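Local coordinates for 6-phosphogluconate dehydratase (Shewanella oneidensis, PDB 2GP4), which catalyses the dehydration of 6-phosphogluconate to 2-keto-3-deoxy-6-phosphogluconate, a step of the Entner-Doudoroff pathway, and is captured here in the apo form without its iron-sulfur cluster, at residues A[119-124]-A[158-163]; A[167-172]-A[279-284]; A[352-357]-A[365-370]; A[375-380]-A[400-405]. All blocks are in the same frame, centred on the assembly; numbering follows the deposited sequence.

Contact 1 of 4, residues A[119-124]-A[158-163]; sequences GSVAQV and VGLSHN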
loop_
_atom_site.group_PDB
_atom_site.type_symbol
_atom_site.label_atom_id
_atom_site.label_comp_id
_atom_site.label_asym_id
_atom_site.label_seq_id
_atom_site.Cartn_x
_atom_site.Cartn_y
_atom_site.Cartn_z
ATOM N N GLY A 119 17.540 -6.510 6.225
ATOM C CA GLY A 119 17.137 -6.226 4.843
ATOM C C GLY A 119 18.274 -5.581 4.077
ATOM O O GLY A 119 18.822 -4.573 4.518
ATOM N N SER A 120 18.629 -6.160 2.932
ATOM C CA SER A 120 19.817 -5.732 2.190
ATOM C C SER A 120 19.641 -5.714 0.668
ATOM O O SER A 120 18.714 -6.315 0.122
ATOM C CB SER A 120 21.022 -6.601 2.577
ATOM O OG SER A 120 20.713 -7.980 2.478
ATOM N N VAL A 121 20.550 -5.008 0.000
ATOM C CA VAL A 121 20.542 -4.858 -1.451
ATOM C C VAL A 121 21.768 -5.565 -2.025
ATOM O O VAL A 121 22.897 -5.101 -1.860
ATOM C CB VAL A 121 20.549 -3.354 -1.864
ATOM C CG1 VAL A 121 20.577 -3.193 -3.381
ATOM C CG2 VAL A 121 19.359 -2.619 -1.268
ATOM N N ALA A 122 21.542 -6.699 -2.676
ATOM C CA ALA A 122 22.624 -7.443 -3.316
ATOM C C ALA A 122 22.732 -7.030 -4.779
ATOM O O ALA A 122 21.725 -6.817 -5.457
ATOM C CB ALA A 122 22.393 -8.941 -3.189
ATOM N N GLN A 123 23.957 -6.915 -5.271
ATOM C CA GLN A 123 24.176 -6.393 -6.617
ATOM C C GLN A 123 24.914 -7.380 -7.528
ATOM O O GLN A 123 25.761 -8.153 -7.072
ATOM C CB GLN A 123 24.880 -5.037 -6.546
ATOM C CG GLN A 123 25.836 -4.858 -5.353
ATOM C CD GLN A 123 25.260 -4.032 -4.195
ATOM O OE1 GLN A 123 24.347 -3.219 -4.374
ATOM N NE2 GLN A 123 25.814 -4.229 -3.003
ATOM N N VAL A 124 24.581 -7.348 -8.815
ATOM C CA VAL A 124 25.011 -8.388 -9.760
ATOM C C VAL A 124 26.082 -7.910 -10.752
ATOM O O VAL A 124 26.043 -6.774 -11.224
ATOM C CB VAL A 124 23.787 -8.994 -10.516
ATOM C CG1 VAL A 124 24.208 -10.066 -11.511
ATOM C CG2 VAL A 124 22.790 -9.576 -9.528
ATOM N N VAL A 158 22.606 4.951 -1.956
ATOM C CA VAL A 158 24.016 4.896 -1.558
ATOM C C VAL A 158 24.664 3.569 -1.968
ATOM O O VAL A 158 25.782 3.559 -2.497
ATOM C CB VAL A 158 24.214 5.114 -0.034
ATOM C CG1 VAL A 158 25.696 5.088 0.321
ATOM C CG2 VAL A 158 23.590 6.417 0.417
ATOM N N GLY A 159 23.962 2.463 -1.724
ATOM C CA GLY A 159 24.450 1.136 -2.101
ATOM C C GLY A 159 24.640 1.002 -3.603
ATOM O O GLY A 159 25.656 0.486 -4.072
ATOM N N LEU A 160 23.661 1.482 -4.364
ATOM C CA LEU A 160 23.716 1.399 -5.820
ATOM C C LEU A 160 24.647 2.424 -6.470
ATOM O O LEU A 160 25.033 2.254 -7.626
ATOM C CB LEU A 160 22.310 1.496 -6.417
ATOM C CG LEU A 160 21.352 0.349 -6.081
ATOM C CD1 LEU A 160 19.917 0.736 -6.400
ATOM C CD2 LEU A 160 21.746 -0.959 -6.784
ATOM N N SER A 161 25.022 3.470 -5.732
ATOM C CA SER A 161 25.843 4.550 -6.292
ATOM C C SER A 161 27.306 4.170 -6.562
ATOM O O SER A 161 28.079 4.985 -7.057
ATOM C CB SER A 161 25.759 5.818 -5.431
ATOM O OG SER A 161 26.492 5.687 -4.228
ATOM N N HIS A 162 27.675 2.929 -6.243
ATOM C CA HIS A 162 29.001 2.393 -6.574
ATOM C C HIS A 162 29.098 2.037 -8.062
ATOM O O HIS A 162 30.192 1.869 -8.600
ATOM C CB HIS A 162 29.334 1.191 -5.690
ATOM C CG HIS A 162 29.348 1.515 -4.229
ATOM N ND1 HIS A 162 30.405 2.153 -3.618
ATOM C CD2 HIS A 162 28.424 1.307 -3.258
ATOM C CE1 HIS A 162 30.139 2.314 -2.335
ATOM N NE2 HIS A 162 28.941 1.813 -2.090
ATOM N N ASN A 163 27.937 1.920 -8.705
ATOM C CA ASN A 163 27.811 1.856 -10.166
ATOM C C ASN A 163 28.704 0.833 -10.869
ATOM O O ASN A 163 29.317 1.130 -11.891
ATOM C CB ASN A 163 28.004 3.250 -10.780
ATOM C CG ASN A 163 27.591 3.308 -12.237
ATOM O OD1 ASN A 163 26.580 2.725 -12.628
ATOM N ND2 ASN A 163 28.377 4.004 -13.048
#

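Contact 2 of 4, residues A[167-172]-A[279-284]; sequences GALLLG and KMAAKQ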
loop_
_atom_site.group_PDB
_atom_site.type_symbol
_atom_site.label_atom_id
_atom_site.label_comp_id
_atom_site.label_asym_id
_atom_site.label_seq_id
_atom_site.Cartn_x
_atom_site.Cartn_y
_atom_site.Cartn_z
ATOM N N GLY A 167 23.020 -5.329 -12.873
ATOM C CA GLY A 167 21.689 -5.578 -12.344
ATOM C C GLY A 167 21.776 -5.731 -10.841
ATOM O O GLY A 167 22.868 -5.686 -10.272
ATOM N N ALA A 168 20.634 -5.924 -10.192
ATOM C CA ALA A 168 20.610 -6.022 -8.740
ATOM C C ALA A 168 19.525 -6.954 -8.204
ATOM O O ALA A 168 18.587 -7.325 -8.915
ATOM C CB ALA A 168 20.485 -4.629 -8.117
ATOM N N LEU A 169 19.690 -7.341 -6.942
ATOM C CA LEU A 169 18.708 -8.136 -6.217
ATOM C C LEU A 169 18.327 -7.434 -4.917
ATOM O O LEU A 169 19.185 -6.912 -4.204
ATOM C CB LEU A 169 19.249 -9.541 -5.944
ATOM C CG LEU A 169 19.490 -10.437 -7.164
ATOM C CD1 LEU A 169 20.253 -11.699 -6.770
ATOM C CD2 LEU A 169 18.186 -10.802 -7.850
ATOM N N LEU A 170 17.033 -7.415 -4.618
ATOM C CA LEU A 170 16.526 -6.706 -3.451
ATOM C C LEU A 170 15.867 -7.669 -2.465
ATOM O O LEU A 170 14.933 -8.389 -2.822
ATOM C CB LEU A 170 15.556 -5.594 -3.881
ATOM C CG LEU A 170 16.011 -4.638 -4.996
ATOM C CD1 LEU A 170 14.917 -3.657 -5.382
ATOM C CD2 LEU A 170 17.282 -3.885 -4.610
ATOM N N LEU A 171 16.369 -7.682 -1.230
ATOM C CA LEU A 171 15.892 -8.595 -0.191
ATOM C C LEU A 171 15.100 -7.836 0.878
ATOM O O LEU A 171 15.677 -7.337 1.850
ATOM C CB LEU A 171 17.071 -9.343 0.456
ATOM C CG LEU A 171 18.240 -9.890 -0.375
ATOM C CD1 LEU A 171 19.268 -10.552 0.537
ATOM C CD2 LEU A 171 17.795 -10.864 -1.457
ATOM N N GLY A 172 13.783 -7.754 0.708
ATOM C CA GLY A 172 12.961 -6.928 1.589
ATOM C C GLY A 172 11.668 -7.548 2.084
ATOM O O GLY A 172 11.027 -8.332 1.379
ATOM N N LYS A 279 17.874 -19.227 -6.378
ATOM C CA LYS A 279 18.829 -19.511 -7.443
ATOM C C LYS A 279 18.306 -18.990 -8.777
ATOM O O LYS A 279 19.062 -18.424 -9.571
ATOM C CB LYS A 279 19.110 -21.016 -7.548
ATOM C CG LYS A 279 19.319 -21.746 -6.222
ATOM C CD LYS A 279 20.718 -21.550 -5.651
ATOM C CE LYS A 279 20.967 -22.479 -4.468
ATOM N NZ LYS A 279 20.897 -23.920 -4.856
HETATM N N MSE A 280 17.010 -19.185 -9.015
HETATM C CA MSE A 280 16.378 -18.743 -10.253
HETATM C C MSE A 280 16.377 -17.220 -10.358
HETATM O O MSE A 280 16.624 -16.667 -11.429
HETATM C CB MSE A 280 14.953 -19.293 -10.359
HETATM C CG MSE A 280 14.311 -19.079 -11.716
HETATM SE SE MSE A 280 15.242 -20.083 -13.096
HETATM C CE MSE A 280 14.774 -19.004 -14.657
ATOM N N ALA A 281 16.107 -16.554 -9.239
ATOM C CA ALA A 281 16.141 -15.094 -9.181
ATOM C C ALA A 281 17.492 -14.550 -9.642
ATOM O O ALA A 281 17.534 -13.607 -10.424
ATOM C CB ALA A 281 15.807 -14.603 -7.781
ATOM N N ALA A 282 18.579 -15.166 -9.173
ATOM C CA ALA A 282 19.946 -14.788 -9.559
ATOM C C ALA A 282 20.203 -14.959 -11.052
ATOM O O ALA A 282 20.713 -14.049 -11.704
ATOM C CB ALA A 282 20.980 -15.579 -8.749
ATOM N N LYS A 283 19.847 -16.124 -11.585
ATOM C CA LYS A 283 20.038 -16.421 -13.006
ATOM C C LYS A 283 19.205 -15.502 -13.902
ATOM O O LYS A 283 19.663 -15.083 -14.969
ATOM C CB LYS A 283 19.695 -17.884 -13.310
ATOM C CG LYS A 283 20.691 -18.903 -12.762
ATOM C CD LYS A 283 20.369 -20.315 -13.253
ATOM C CE LYS A 283 21.428 -21.328 -12.816
ATOM N NZ LYS A 283 21.481 -21.538 -11.335
ATOM N N GLN A 284 17.991 -15.188 -13.457
ATOM C CA GLN A 284 17.048 -14.423 -14.260
ATOM C C GLN A 284 17.477 -12.972 -14.478
ATOM O O GLN A 284 17.304 -12.446 -15.579
ATOM C CB GLN A 284 15.632 -14.521 -13.672
ATOM C CG GLN A 284 14.536 -13.835 -14.484
ATOM C CD GLN A 284 14.283 -14.467 -15.851
ATOM O OE1 GLN A 284 14.875 -15.483 -16.207
ATOM N NE2 GLN A 284 13.392 -13.858 -16.620
#

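Contact 3 of 4, residues A[352-357]-A[365-370]; sequences LLARVY and NHFHAA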
loop_
_atom_site.group_PDB
_atom_site.type_symbol
_atom_site.label_atom_id
_atom_site.label_comp_id
_atom_site.label_asym_id
_atom_site.label_seq_id
_atom_site.Cartn_x
_atom_site.Cartn_y
_atom_site.Cartn_z
ATOM N N LEU A 352 -14.256 -6.826 -4.429
ATOM C CA LEU A 352 -13.501 -7.388 -3.323
ATOM C C LEU A 352 -13.518 -8.912 -3.437
ATOM O O LEU A 352 -14.584 -9.529 -3.493
ATOM C CB LEU A 352 -14.069 -6.934 -1.974
ATOM C CG LEU A 352 -13.348 -7.443 -0.723
ATOM C CD1 LEU A 352 -11.934 -6.830 -0.601
ATOM C CD2 LEU A 352 -14.178 -7.181 0.532
ATOM N N LEU A 353 -12.327 -9.502 -3.463
ATOM C CA LEU A 353 -12.149 -10.918 -3.763
ATOM C C LEU A 353 -11.503 -11.724 -2.626
ATOM O O LEU A 353 -11.525 -12.952 -2.650
ATOM C CB LEU A 353 -11.319 -11.060 -5.045
ATOM C CG LEU A 353 -11.999 -11.345 -6.394
ATOM C CD1 LEU A 353 -13.395 -10.737 -6.540
ATOM C CD2 LEU A 353 -11.088 -10.944 -7.558
ATOM N N ALA A 354 -10.930 -11.039 -1.637
ATOM C CA ALA A 354 -10.214 -11.729 -0.560
ATOM C C ALA A 354 -10.500 -11.175 0.829
ATOM O O ALA A 354 -10.602 -9.965 1.011
ATOM C CB ALA A 354 -8.710 -11.730 -0.830
ATOM N N ARG A 355 -10.631 -12.080 1.797
ATOM C CA ARG A 355 -10.694 -11.737 3.219
ATOM C C ARG A 355 -9.465 -12.270 3.939
ATOM O O ARG A 355 -9.422 -13.442 4.313
ATOM C CB ARG A 355 -11.932 -12.342 3.874
ATOM C CG ARG A 355 -13.166 -11.486 3.830
ATOM C CD ARG A 355 -14.200 -12.063 4.776
ATOM N NE ARG A 355 -15.560 -11.834 4.296
ATOM C CZ ARG A 355 -16.575 -12.676 4.489
ATOM N NH1 ARG A 355 -16.388 -13.821 5.142
ATOM N NH2 ARG A 355 -17.778 -12.379 4.012
ATOM N N VAL A 356 -8.474 -11.404 4.131
ATOM C CA VAL A 356 -7.237 -11.772 4.819
ATOM C C VAL A 356 -7.225 -11.117 6.197
ATOM O O VAL A 356 -7.760 -10.024 6.354
ATOM C CB VAL A 356 -5.986 -11.356 4.003
ATOM C CG1 VAL A 356 -4.706 -11.883 4.651
ATOM C CG2 VAL A 356 -6.095 -11.857 2.569
ATOM N N TYR A 357 -6.582 -11.786 7.161
ATOM C CA TYR A 357 -6.669 -11.502 8.610
ATOM C C TYR A 357 -7.251 -10.158 9.058
ATOM O O TYR A 357 -8.330 -10.149 9.650
ATOM C CB TYR A 357 -5.351 -11.808 9.359
ATOM C CG TYR A 357 -5.280 -11.190 10.752
ATOM C CD1 TYR A 357 -6.084 -11.662 11.795
ATOM C CD2 TYR A 357 -4.412 -10.129 11.022
ATOM C CE1 TYR A 357 -6.028 -11.089 13.072
ATOM C CE2 TYR A 357 -4.345 -9.549 12.293
ATOM C CZ TYR A 357 -5.155 -10.035 13.310
ATOM O OH TYR A 357 -5.087 -9.467 14.560
ATOM N N ASN A 365 -1.228 -17.647 4.541
ATOM C CA ASN A 365 -1.086 -19.051 4.139
ATOM C C ASN A 365 -2.426 -19.722 3.819
ATOM O O ASN A 365 -2.505 -20.560 2.917
ATOM C CB ASN A 365 -0.329 -19.848 5.208
ATOM C CG ASN A 365 1.100 -19.354 5.403
ATOM O OD1 ASN A 365 1.939 -19.456 4.502
ATOM N ND2 ASN A 365 1.382 -18.817 6.586
ATOM N N HIS A 366 -3.463 -19.339 4.567
ATOM C CA HIS A 366 -4.840 -19.781 4.338
ATOM C C HIS A 366 -5.344 -19.218 3.007
ATOM O O HIS A 366 -5.997 -19.922 2.230
ATOM C CB HIS A 366 -5.736 -19.284 5.481
ATOM C CG HIS A 366 -7.069 -19.967 5.568
ATOM N ND1 HIS A 366 -7.731 -20.471 4.469
ATOM C CD2 HIS A 366 -7.878 -20.197 6.630
ATOM C CE1 HIS A 366 -8.879 -20.997 4.850
ATOM N NE2 HIS A 366 -8.994 -20.845 6.156
ATOM N N PHE A 367 -5.043 -17.943 2.764
ATOM C CA PHE A 367 -5.341 -17.282 1.499
ATOM C C PHE A 367 -4.703 -18.030 0.330
ATOM O O PHE A 367 -5.357 -18.277 -0.688
ATOM C CB PHE A 367 -4.869 -15.821 1.539
ATOM C CG PHE A 367 -4.856 -15.140 0.201
ATOM C CD1 PHE A 367 -6.040 -14.749 -0.412
ATOM C CD2 PHE A 367 -3.652 -14.872 -0.442
ATOM C CE1 PHE A 367 -6.027 -14.111 -1.650
ATOM C CE2 PHE A 367 -3.630 -14.234 -1.682
ATOM C CZ PHE A 367 -4.822 -13.851 -2.283
ATOM N N HIS A 368 -3.433 -18.398 0.498
ATOM C CA HIS A 368 -2.671 -19.081 -0.538
ATOM C C HIS A 368 -3.191 -20.492 -0.809
ATOM O O HIS A 368 -3.317 -20.893 -1.958
ATOM C CB HIS A 368 -1.186 -19.110 -0.179
ATOM C CG HIS A 368 -0.342 -19.850 -1.170
ATOM N ND1 HIS A 368 0.205 -21.085 -0.904
ATOM C CD2 HIS A 368 0.037 -19.532 -2.430
ATOM C CE1 HIS A 368 0.891 -21.494 -1.957
ATOM N NE2 HIS A 368 0.807 -20.568 -2.896
ATOM N N ALA A 369 -3.501 -21.227 0.255
ATOM C CA ALA A 369 -4.060 -22.571 0.139
ATOM C C ALA A 369 -5.445 -22.599 -0.526
ATOM O O ALA A 369 -5.812 -23.591 -1.160
ATOM C CB ALA A 369 -4.098 -23.247 1.503
ATOM N N ALA A 370 -6.200 -21.510 -0.390
ATOM C CA ALA A 370 -7.515 -21.376 -1.027
ATOM C C ALA A 370 -7.431 -21.200 -2.552
ATOM O O ALA A 370 -8.370 -21.527 -3.275
ATOM C CB ALA A 370 -8.292 -20.223 -0.403
#

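Contact 4 of 4, residues A[375-380]-A[400-405]; sequences FLIKEL and RYTQEP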
loop_
_atom_site.group_PDB
_atom_site.type_symbol
_atom_site.label_atom_id
_atom_site.label_comp_id
_atom_site.label_asym_id
_atom_site.label_seq_id
_atom_site.Cartn_x
_atom_site.Cartn_y
_atom_site.Cartn_z
ATOM N N PHE A 375 -4.831 -17.571 -8.553
ATOM C CA PHE A 375 -6.275 -17.525 -8.781
ATOM C C PHE A 375 -6.767 -16.087 -8.945
ATOM O O PHE A 375 -7.480 -15.780 -9.897
ATOM C CB PHE A 375 -7.041 -18.232 -7.656
ATOM C CG PHE A 375 -8.532 -18.122 -7.779
ATOM C CD1 PHE A 375 -9.238 -18.956 -8.639
ATOM C CD2 PHE A 375 -9.234 -17.183 -7.035
ATOM C CE1 PHE A 375 -10.621 -18.857 -8.757
ATOM C CE2 PHE A 375 -10.616 -17.076 -7.145
ATOM C CZ PHE A 375 -11.313 -17.920 -8.009
ATOM N N LEU A 376 -6.383 -15.220 -8.010
ATOM C CA LEU A 376 -6.795 -13.820 -8.022
ATOM C C LEU A 376 -6.424 -13.149 -9.340
ATOM O O LEU A 376 -7.232 -12.437 -9.933
ATOM C CB LEU A 376 -6.137 -13.060 -6.867
ATOM C CG LEU A 376 -6.691 -11.672 -6.548
ATOM C CD1 LEU A 376 -7.372 -11.706 -5.199
ATOM C CD2 LEU A 376 -5.575 -10.649 -6.548
ATOM N N ILE A 377 -5.195 -13.390 -9.790
ATOM C CA ILE A 377 -4.679 -12.758 -11.002
ATOM C C ILE A 377 -5.377 -13.285 -12.255
ATOM O O ILE A 377 -5.645 -12.516 -13.167
ATOM C CB ILE A 377 -3.130 -12.834 -11.075
ATOM C CG1 ILE A 377 -2.523 -11.859 -10.053
ATOM C CG2 ILE A 377 -2.616 -12.520 -12.477
ATOM C CD1 ILE A 377 -1.016 -11.943 -9.910
ATOM N N LYS A 378 -5.704 -14.574 -12.283
ATOM C CA LYS A 378 -6.450 -15.137 -13.410
ATOM C C LYS A 378 -7.845 -14.512 -13.523
ATOM O O LYS A 378 -8.259 -14.098 -14.611
ATOM C CB LYS A 378 -6.551 -16.660 -13.316
ATOM C CG LYS A 378 -7.338 -17.285 -14.464
ATOM C CD LYS A 378 -7.692 -18.739 -14.209
ATOM C CE LYS A 378 -8.375 -19.343 -15.426
ATOM N NZ LYS A 378 -9.789 -18.905 -15.526
ATOM N N GLU A 379 -8.545 -14.442 -12.391
ATOM C CA GLU A 379 -9.871 -13.829 -12.311
ATOM C C GLU A 379 -9.881 -12.383 -12.796
ATOM O O GLU A 379 -10.733 -11.998 -13.607
ATOM C CB GLU A 379 -10.408 -13.894 -10.882
ATOM C CG GLU A 379 -10.887 -15.268 -10.470
ATOM C CD GLU A 379 -12.143 -15.681 -11.206
ATOM O OE1 GLU A 379 -13.151 -14.949 -11.115
ATOM O OE2 GLU A 379 -12.120 -16.735 -11.878
ATOM N N LEU A 380 -8.936 -11.586 -12.302
ATOM C CA LEU A 380 -8.884 -10.182 -12.673
ATOM C C LEU A 380 -8.525 -10.015 -14.155
ATOM O O LEU A 380 -9.140 -9.206 -14.856
ATOM C CB LEU A 380 -7.937 -9.406 -11.753
ATOM C CG LEU A 380 -8.346 -9.347 -10.274
ATOM C CD1 LEU A 380 -7.177 -8.877 -9.420
ATOM C CD2 LEU A 380 -9.586 -8.473 -10.043
ATOM N N ARG A 400 1.645 -15.105 -17.062
ATOM C CA ARG A 400 2.723 -15.878 -16.432
ATOM C C ARG A 400 2.563 -15.950 -14.913
ATOM O O ARG A 400 3.077 -16.867 -14.261
ATOM C CB ARG A 400 4.087 -15.262 -16.744
ATOM C CG ARG A 400 4.526 -15.382 -18.171
ATOM C CD ARG A 400 5.799 -14.579 -18.409
ATOM N NE ARG A 400 6.193 -14.615 -19.816
ATOM C CZ ARG A 400 6.877 -15.606 -20.383
ATOM N NH1 ARG A 400 7.256 -16.662 -19.673
ATOM N NH2 ARG A 400 7.184 -15.540 -21.669
ATOM N N TYR A 401 1.853 -14.972 -14.358
ATOM C CA TYR A 401 1.642 -14.900 -12.920
ATOM C C TYR A 401 0.414 -15.676 -12.449
ATOM O O TYR A 401 0.091 -15.679 -11.263
ATOM C CB TYR A 401 1.655 -13.437 -12.448
ATOM C CG TYR A 401 3.062 -12.918 -12.379
ATOM C CD1 TYR A 401 3.733 -12.521 -13.533
ATOM C CD2 TYR A 401 3.749 -12.883 -11.172
ATOM C CE1 TYR A 401 5.039 -12.079 -13.483
ATOM C CE2 TYR A 401 5.062 -12.436 -11.107
ATOM C CZ TYR A 401 5.702 -12.036 -12.268
ATOM O OH TYR A 401 7.005 -11.589 -12.225
ATOM N N THR A 402 -0.240 -16.362 -13.381
ATOM C CA THR A 402 -1.286 -17.333 -13.045
ATOM C C THR A 402 -0.680 -18.720 -12.839
ATOM O O THR A 402 -1.395 -19.685 -12.577
ATOM C CB THR A 402 -2.392 -17.410 -14.126
ATOM O OG1 THR A 402 -1.864 -17.990 -15.329
ATOM C CG2 THR A 402 -2.956 -16.034 -14.420
ATOM N N GLN A 403 0.640 -18.811 -12.971
ATOM C CA GLN A 403 1.354 -20.070 -12.769
ATOM C C GLN A 403 2.082 -20.112 -11.425
ATOM O O GLN A 403 2.464 -19.074 -10.873
ATOM C CB GLN A 403 2.335 -20.335 -13.911
ATOM C CG GLN A 403 1.684 -20.655 -15.242
ATOM C CD GLN A 403 2.537 -21.586 -16.096
ATOM O OE1 GLN A 403 3.763 -21.442 -16.164
ATOM N NE2 GLN A 403 1.891 -22.550 -16.745
ATOM N N GLU A 404 2.281 -21.325 -10.917
ATOM C CA GLU A 404 2.834 -21.535 -9.584
ATOM C C GLU A 404 4.095 -22.386 -9.633
ATOM O O GLU A 404 4.139 -23.377 -10.364
ATOM C CB GLU A 404 1.806 -22.210 -8.674
ATOM C CG GLU A 404 0.569 -21.385 -8.390
ATOM C CD GLU A 404 -0.331 -22.023 -7.339
ATOM O OE1 GLU A 404 -0.718 -23.205 -7.500
ATOM O OE2 GLU A 404 -0.656 -21.331 -6.349
ATOM N N PRO A 405 5.120 -22.005 -8.843
ATOM C CA PRO A 405 6.364 -22.765 -8.798
ATOM C C PRO A 405 6.224 -24.074 -8.029
ATOM O O PRO A 405 5.503 -24.146 -7.038
ATOM C CB PRO A 405 7.330 -21.818 -8.084
ATOM C CG PRO A 405 6.458 -20.944 -7.245
ATOM C CD PRO A 405 5.154 -20.826 -7.956
#

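Contact 1 of 4, residues A[119-124]-A[158-163]
Gln123 NE2 is held by two backbone carbonyls, those of Val128 and Pro129, through hydrogen bonds that are both weak. With the amide nitrogen turned to that loop, the other end of the amide faces the helix: Gln123 OE1 stands 3.9 Å from Gly159 O and 4.2 Å from Leu160 CD2. The first of these is plain proximity, since both atoms are acceptors. A bend at chi2 (-101°) folds the glutamine chain back toward Val121 and brings the amide beside the last helical turn. The second meeting point is apolar. Val121 CG1 touches Leu160 CD2 at 4.2 Å, and it is the far end of the leucine that closes the gap. Gly159 puts no side chain in the way, and its CA comes within 7.2 Å of Val121 CA. This is helix-on-sheet packing: the C-terminal end of helix 145-160 lies over one face of a three-stranded mixed sheet, with strand 120-124 at its border. Leu160 also reaches Ala168 of the neighbouring strand, besides Phe165 and Phe188 in loops. Beyond Leu160 the chain leaves the helix through a type I turn from Leu160 to Asn163, which has positive phi. Ser161 OG bonds back to Val158 O at 2.8 Å, approaching at 119° to the C=O and tilted 30° from the carbonyl plane. Just before that turn, Gly159 O lies in the plane of the His162 ring, at its edge.

Contact 2 of 4, residues A[167-172]-A[279-284]
Strand 167-171 and helix 272-287 come closest at Leu169 and Ala282, whose CA atoms are 7.5 Å apart, and no hydrogen bond passes between the two segments. A single leucine does the work from the strand side. Leu169 points at the helix and spreads its two methyls over consecutive helical residues. Leu169 CD1 rests on Ala282, 4.2 Å from Ala282 CA and 4.4 Å from its CB. The other branch, Leu169 CD2, comes down on Ala281, where it lies 3.9 Å from Ala281 O and 4.5 Å from Ala281 CB. The fork can straddle the pair because CG sits beside the backbone N, opposite the carbonyl carbon (chi1 -66°), and the chain then runs on extended. Small side chains on the helix leave its backbone within reach of the leucine methyls, so part of the contact is methyl against main chain. Leu194 and Val196 flank the leucine on one neighbouring stretch of chain and Val124 on the other. One turn of helix covers the spot, and its Gln284 is tied down by a hydrogen bond from NE2 to Val393 O while its side chain touches Leu194. What results is a helix laid over the sheet face opposite the one that carries helix 145-160, which makes the three strands the middle layer of a small alpha/beta/alpha arrangement in the N-terminal part of the protein.

Contact 3 of 4, residues A[352-357]-A[365-370]
Phe367 meets Ala354 and Val356, and these three residues account for nearly all the surface the contact buries. The arrangement is an extended loop laid against a helix: residues 352-357 belong to the connection between helices 340-347 and 364-370, and the chain turns back so that the later helix packs on the loop leading into it. In that extended run alternate residues face the same way, so Ala354 and Val356 point to the helix while Arg355 between them points away. Phe367 has the most surface covered. Its ring carbon CG is placed anti to the backbone N (chi1 167°), which sends the ring outward from the helix to the loop. Val356 presents its CG2 branch, the methyl lying beside its own backbone N, and the valine and phenylalanine side chains cross obliquely. There are no hydrogen bonds between the two segments, and the packing is wholly apolar. Each side is fixed by other partners. The loop is bonded through its backbone to later parts of the chain, Leu353 to Thr428 and Arg355 to Val426, and the helix has His366 N bonded to Asp363 OD1 near its beginning. On the helix side Phe367 also touches Met373 of the following helix. The loop's methyls approach the ring obliquely and share Phe367 CD1: Val356 CG2 is 4.2 Å from it and Ala354 CB 4.1 Å, while Ala354 CB comes closer still to Phe367 CE1, at 3.7 Å.

Contact 4 of 4, residues A[375-380]-A[400-405]
Ile377 and Tyr401 lie side by side and point the same way, while Thr402 meets Ile377 at a slant; the join is built on these two relations. In the first, the tip of the isoleucine does the touching. Ile377 CD1 is 4.0 Å from Tyr401 CB and 4.1 Å from Tyr401 O, so it leans on the root of the tyrosine rather than on the ring, which continues past it to bond through OH to Gln260 O. In the second, methyl meets methyl, Ile377 CG2 and Thr402 CG2 being 4.0 Å apart. Thr402 CG2 also presses on the helix itself, 3.7 Å from Lys378 CA and 3.8 Å from Lys378 CB. This is the tightest place in the contact, and there the two chains approach to 5.6 Å between the CA atoms of Lys378 and Thr402. The rotation of Thr402 explains the division of labour: with OG1 between the backbone N and the carbonyl carbon (chi1 68°), the hydroxyl bonds to Arg399 O and the methyl is left to the helix. Lys378 gives the contact just its base; its chain runs away and ends in a salt bridge from NZ to Asp382 OD2 one turn further on. Helix 372-383 is thus seated against the turn that leads into the two-stranded antiparallel hairpin 403-408 and 411-416, with Glu255 and Val256 of helix 252-256 covering Ile377 and Glu255 touching Tyr401 as well.

From the N terminus the four contacts follow in series, none nested in or crossing another. Contact 1 closes a loop of 33 residues that contains most of helix 145-160; contact 2 opens shortly afterwards and spans 106 residues. The two share a sheet, since strands 120-124 and 167-171 are antiparallel neighbours, with Val121 packing on Leu170. Contact 3 closes a short loop of seven residues, and contact 4 one of 19 that takes in two small strands. Leu353 of contact 3 packs on Leu376 and Leu380 of contact 4, tying the loop after helix 340-347 to helix 372-383, which directly follows helix 364-370. Contacts 2 and 4 approach to about 7 Å between nearest atoms without touching.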